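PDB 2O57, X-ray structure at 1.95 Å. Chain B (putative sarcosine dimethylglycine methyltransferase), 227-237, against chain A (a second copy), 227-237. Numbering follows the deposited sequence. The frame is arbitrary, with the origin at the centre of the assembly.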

# COMPACT_ATOMS: atom_id res chain seq x y z
N VAL B 227 15.57 7.63 -2.01
CA VAL B 227 14.85 7.34 -0.77
C VAL B 227 13.53 6.59 -1.08
O VAL B 227 12.84 6.93 -2.04
CB VAL B 227 14.60 8.65 0.02
CG1 VAL B 227 13.60 9.57 -0.70
CG2 VAL B 227 14.13 8.34 1.44
N THR B 228 13.22 5.56 -0.28
CA THR B 228 11.91 4.87 -0.35
C THR B 228 10.81 5.76 0.24
O THR B 228 10.84 6.14 1.43
CB THR B 228 11.98 3.48 0.31
OG1 THR B 228 12.96 2.69 -0.38
CG2 THR B 228 10.63 2.73 0.18
N LEU B 229 9.86 6.14 -0.59
CA LEU B 229 8.68 6.89 -0.11
C LEU B 229 7.59 6.00 0.47
O LEU B 229 6.95 6.35 1.50
CB LEU B 229 8.08 7.74 -1.27
CG LEU B 229 9.03 8.80 -1.90
CD1 LEU B 229 8.27 9.54 -3.02
CD2 LEU B 229 9.59 9.81 -0.88
N ARG B 230 7.32 4.88 -0.20
CA ARG B 230 6.25 3.95 0.20
C ARG B 230 6.44 2.66 -0.57
O ARG B 230 7.01 2.67 -1.66
CB ARG B 230 4.85 4.54 -0.07
CG ARG B 230 4.59 4.92 -1.54
CD ARG B 230 3.33 5.75 -1.73
NE ARG B 230 3.58 7.18 -1.50
CZ ARG B 230 2.99 8.17 -2.14
NH1 ARG B 230 2.05 7.92 -3.08
NH2 ARG B 230 3.32 9.44 -1.84
N THR B 231 5.95 1.56 -0.00
CA THR B 231 5.99 0.23 -0.60
C THR B 231 4.65 -0.48 -0.42
O THR B 231 3.88 -0.18 0.51
CB THR B 231 7.11 -0.68 -0.01
OG1 THR B 231 6.76 -1.06 1.32
CG2 THR B 231 8.47 0.00 -0.03
N PHE B 232 4.40 -1.43 -1.32
CA PHE B 232 3.19 -2.22 -1.33
C PHE B 232 3.53 -3.67 -1.56
O PHE B 232 4.45 -3.99 -2.31
CB PHE B 232 2.25 -1.76 -2.45
CG PHE B 232 2.03 -0.28 -2.46
CD1 PHE B 232 0.94 0.28 -1.78
CD2 PHE B 232 2.91 0.57 -3.13
CE1 PHE B 232 0.72 1.69 -1.78
CE2 PHE B 232 2.72 1.96 -3.13
CZ PHE B 232 1.63 2.52 -2.46
N SER B 233 2.77 -4.54 -0.93
CA SER B 233 2.96 -5.97 -1.13
C SER B 233 1.60 -6.59 -1.26
O SER B 233 0.78 -6.50 -0.35
CB SER B 233 3.76 -6.59 0.02
OG SER B 233 3.98 -7.98 -0.21
N ARG B 234 1.33 -7.13 -2.44
CA ARG B 234 0.00 -7.66 -2.71
C ARG B 234 0.07 -9.11 -3.16
O ARG B 234 -0.09 -9.39 -4.35
CB ARG B 234 -0.67 -6.81 -3.78
CG ARG B 234 -1.03 -5.43 -3.34
CD ARG B 234 -1.40 -4.65 -4.57
NE ARG B 234 -1.59 -3.21 -4.38
CZ ARG B 234 -2.67 -2.66 -3.83
NH1 ARG B 234 -3.63 -3.45 -3.32
NH2 ARG B 234 -2.77 -1.32 -3.75
N PRO B 235 0.31 -10.05 -2.22
CA PRO B 235 0.32 -11.43 -2.63
C PRO B 235 -1.07 -11.92 -3.09
O PRO B 235 -1.15 -12.80 -3.95
CB PRO B 235 0.79 -12.17 -1.37
CG PRO B 235 0.40 -11.24 -0.23
CD PRO B 235 0.63 -9.88 -0.78
N ASP B 236 -2.15 -11.31 -2.59
CA ASP B 236 -3.47 -11.65 -3.14
C ASP B 236 -3.56 -11.34 -4.66
O ASP B 236 -4.07 -12.18 -5.46
CB ASP B 236 -4.59 -10.99 -2.34
CG ASP B 236 -4.51 -9.44 -2.33
OD1 ASP B 236 -3.53 -8.79 -2.82
OD2 ASP B 236 -5.48 -8.88 -1.81
N SER B 237 -3.05 -10.18 -5.08
CA SER B 237 -3.06 -9.85 -6.54
C SER B 237 -2.24 -10.83 -7.35
O SER B 237 -2.63 -11.22 -8.44
CB SER B 237 -2.59 -8.40 -6.82
OG SER B 237 -3.62 -7.46 -6.53
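Chain A 227-237: VTLRTFSRPDS

The contact is a near-symmetric antiparallel pairing of one strand with its own copy, centred on Phe B232 against Phe A232 and locked at each end by an arginine-aspartate salt bridge. Chain A runs as a strand over 227-233, its direction 174° from that of the same strand in chain B, and the two axes approach to 4.7 Å. Arg A234 then takes the N-cap position, and a helix starts at Pro A235, just as in chain B. Most of the strand is extended, but Leu A229, at phi/psi -81/-42, departs from extended geometry, and Leu B229 does the same.

The register follows from the centre. Phe B232 and Phe A232 form a non-hydrogen-bonded pair with CA atoms 4.6 Å apart, and Thr-Ser pairs lie on either side of it. Thr B231 N donates to Ser A233 O at 2.8 Å, and Ser A233 N returns a bond to Thr B231 O at 2.9 Å; in the reciprocal pair, Ser B233 N to Thr A231 O and Thr A231 N to Ser B233 O are both 2.8 Å. Where no amide serves the central pair, CA-H...O contacts fill in, with Phe B232 CA 3.4 Å from Thr A231 O and Phe A232 CA 3.4 Å from Thr B231 O.

Beyond this ladder, the start of each helix takes over the pairing. Asp A236 N donates to Leu B229 O at 3.1 Å, and Asp B236 N to Leu A229 O at the same distance. The aspartate CB points toward the partner strand, which brings its carboxylate to the edge of the arginine guanidinium: Asp A236 OD2 accepts from Arg B230 NE at 2.8 Å and from Arg B230 NH2 at 2.7 Å. The reciprocal bridge joins Asp B236 OD2 to Arg A230 NE at 2.9 Å and to Arg A230 NH2 at 2.8 Å. One backbone bond and one salt bridge, in which NE and NH2 converge on OD2, thus use the same aspartate.

The two sheet faces are built differently. On one, the phenylalanine rings meet rim to rim, centroids 5.6 Å apart and planes at 84°, and each edge meets the flat face of a guanidinium: Arg A234 NH2 is 3.4 Å from Phe B232 CE1, and Arg B234 NH2 is 3.4 Å from Phe A232 CE1. The other face carries the threonines and serines, where a water lies 3.0 Å from Thr B231 OG1 and is weakly bonded to Thr A231 OG1 at 3.5 Å. Together the stretches bury 816 Å².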

# COMPACT_ATOMS: atom_id res chain seq x y z
N VAL A 227 -4.88 -14.84 7.37
CA VAL A 227 -3.91 -14.69 6.27
C VAL A 227 -3.78 -13.22 5.87
O VAL A 227 -4.77 -12.47 5.89
CB VAL A 227 -4.28 -15.60 5.07
CG1 VAL A 227 -5.54 -15.12 4.39
CG2 VAL A 227 -3.12 -15.70 4.07
N THR A 228 -2.55 -12.80 5.55
CA THR A 228 -2.28 -11.44 5.15
C THR A 228 -2.49 -11.36 3.64
O THR A 228 -1.81 -12.06 2.85
CB THR A 228 -0.85 -11.01 5.53
OG1 THR A 228 -0.72 -11.02 6.96
CG2 THR A 228 -0.61 -9.60 5.02
N LEU A 229 -3.47 -10.57 3.25
CA LEU A 229 -3.83 -10.37 1.84
C LEU A 229 -2.92 -9.37 1.15
O LEU A 229 -2.53 -9.59 0.01
CB LEU A 229 -5.25 -9.83 1.72
CG LEU A 229 -6.41 -10.70 2.23
CD1 LEU A 229 -7.77 -10.02 1.93
CD2 LEU A 229 -6.39 -12.10 1.60
N ARG A 230 -2.59 -8.29 1.86
CA ARG A 230 -1.75 -7.22 1.33
C ARG A 230 -1.23 -6.33 2.46
O ARG A 230 -1.88 -6.21 3.52
CB ARG A 230 -2.52 -6.39 0.30
CG ARG A 230 -3.79 -5.70 0.83
CD ARG A 230 -4.65 -5.11 -0.28
NE ARG A 230 -5.54 -6.13 -0.86
CZ ARG A 230 -6.80 -5.91 -1.24
NH1 ARG A 230 -7.36 -4.70 -1.17
NH2 ARG A 230 -7.52 -6.92 -1.72
N THR A 231 -0.09 -5.67 2.22
CA THR A 231 0.49 -4.72 3.16
C THR A 231 1.03 -3.47 2.45
O THR A 231 1.31 -3.48 1.22
CB THR A 231 1.60 -5.35 4.04
OG1 THR A 231 2.73 -5.73 3.25
CG2 THR A 231 1.10 -6.59 4.77
N PHE A 232 1.17 -2.40 3.25
CA PHE A 232 1.51 -1.08 2.77
C PHE A 232 2.41 -0.47 3.83
O PHE A 232 2.18 -0.63 5.03
CB PHE A 232 0.24 -0.20 2.62
CG PHE A 232 -0.84 -0.81 1.73
CD1 PHE A 232 -0.93 -0.46 0.38
CD2 PHE A 232 -1.77 -1.70 2.24
CE1 PHE A 232 -1.93 -1.03 -0.45
CE2 PHE A 232 -2.75 -2.29 1.42
CZ PHE A 232 -2.83 -1.95 0.08
N SER A 233 3.48 0.19 3.39
CA SER A 233 4.36 0.92 4.31
C SER A 233 4.52 2.29 3.69
O SER A 233 4.95 2.40 2.52
CB SER A 233 5.70 0.19 4.47
OG SER A 233 6.65 1.00 5.18
N ARG A 234 4.11 3.32 4.42
CA ARG A 234 4.17 4.68 3.91
C ARG A 234 4.93 5.55 4.88
O ARG A 234 4.29 6.32 5.62
CB ARG A 234 2.75 5.22 3.72
CG ARG A 234 1.93 4.41 2.68
CD ARG A 234 0.51 4.95 2.62
NE ARG A 234 -0.40 4.14 1.80
CZ ARG A 234 -0.65 4.39 0.52
NH1 ARG A 234 -0.06 5.43 -0.11
NH2 ARG A 234 -1.53 3.62 -0.12
N PRO A 235 6.29 5.45 4.90
CA PRO A 235 7.03 6.37 5.79
C PRO A 235 6.91 7.83 5.35
O PRO A 235 6.99 8.74 6.19
CB PRO A 235 8.47 5.86 5.72
CG PRO A 235 8.56 5.14 4.38
CD PRO A 235 7.19 4.53 4.16
N ASP A 236 6.63 8.07 4.06
CA ASP A 236 6.31 9.43 3.61
C ASP A 236 5.09 10.04 4.31
O ASP A 236 5.17 11.18 4.74
CB ASP A 236 6.27 9.58 2.07
CG ASP A 236 5.18 8.73 1.38
OD1 ASP A 236 4.47 7.88 2.00
OD2 ASP A 236 5.07 8.93 0.14
N SER A 237 3.99 9.30 4.40
CA SER A 237 2.81 9.74 5.11
C SER A 237 3.10 10.02 6.59
O SER A 237 2.62 11.02 7.13
CB SER A 237 1.66 8.71 4.98
OG SER A 237 0.98 8.89 3.72
O HOH W 1 4.77 -3.10 2.18
O HOH W 2 1.73 -8.67 2.14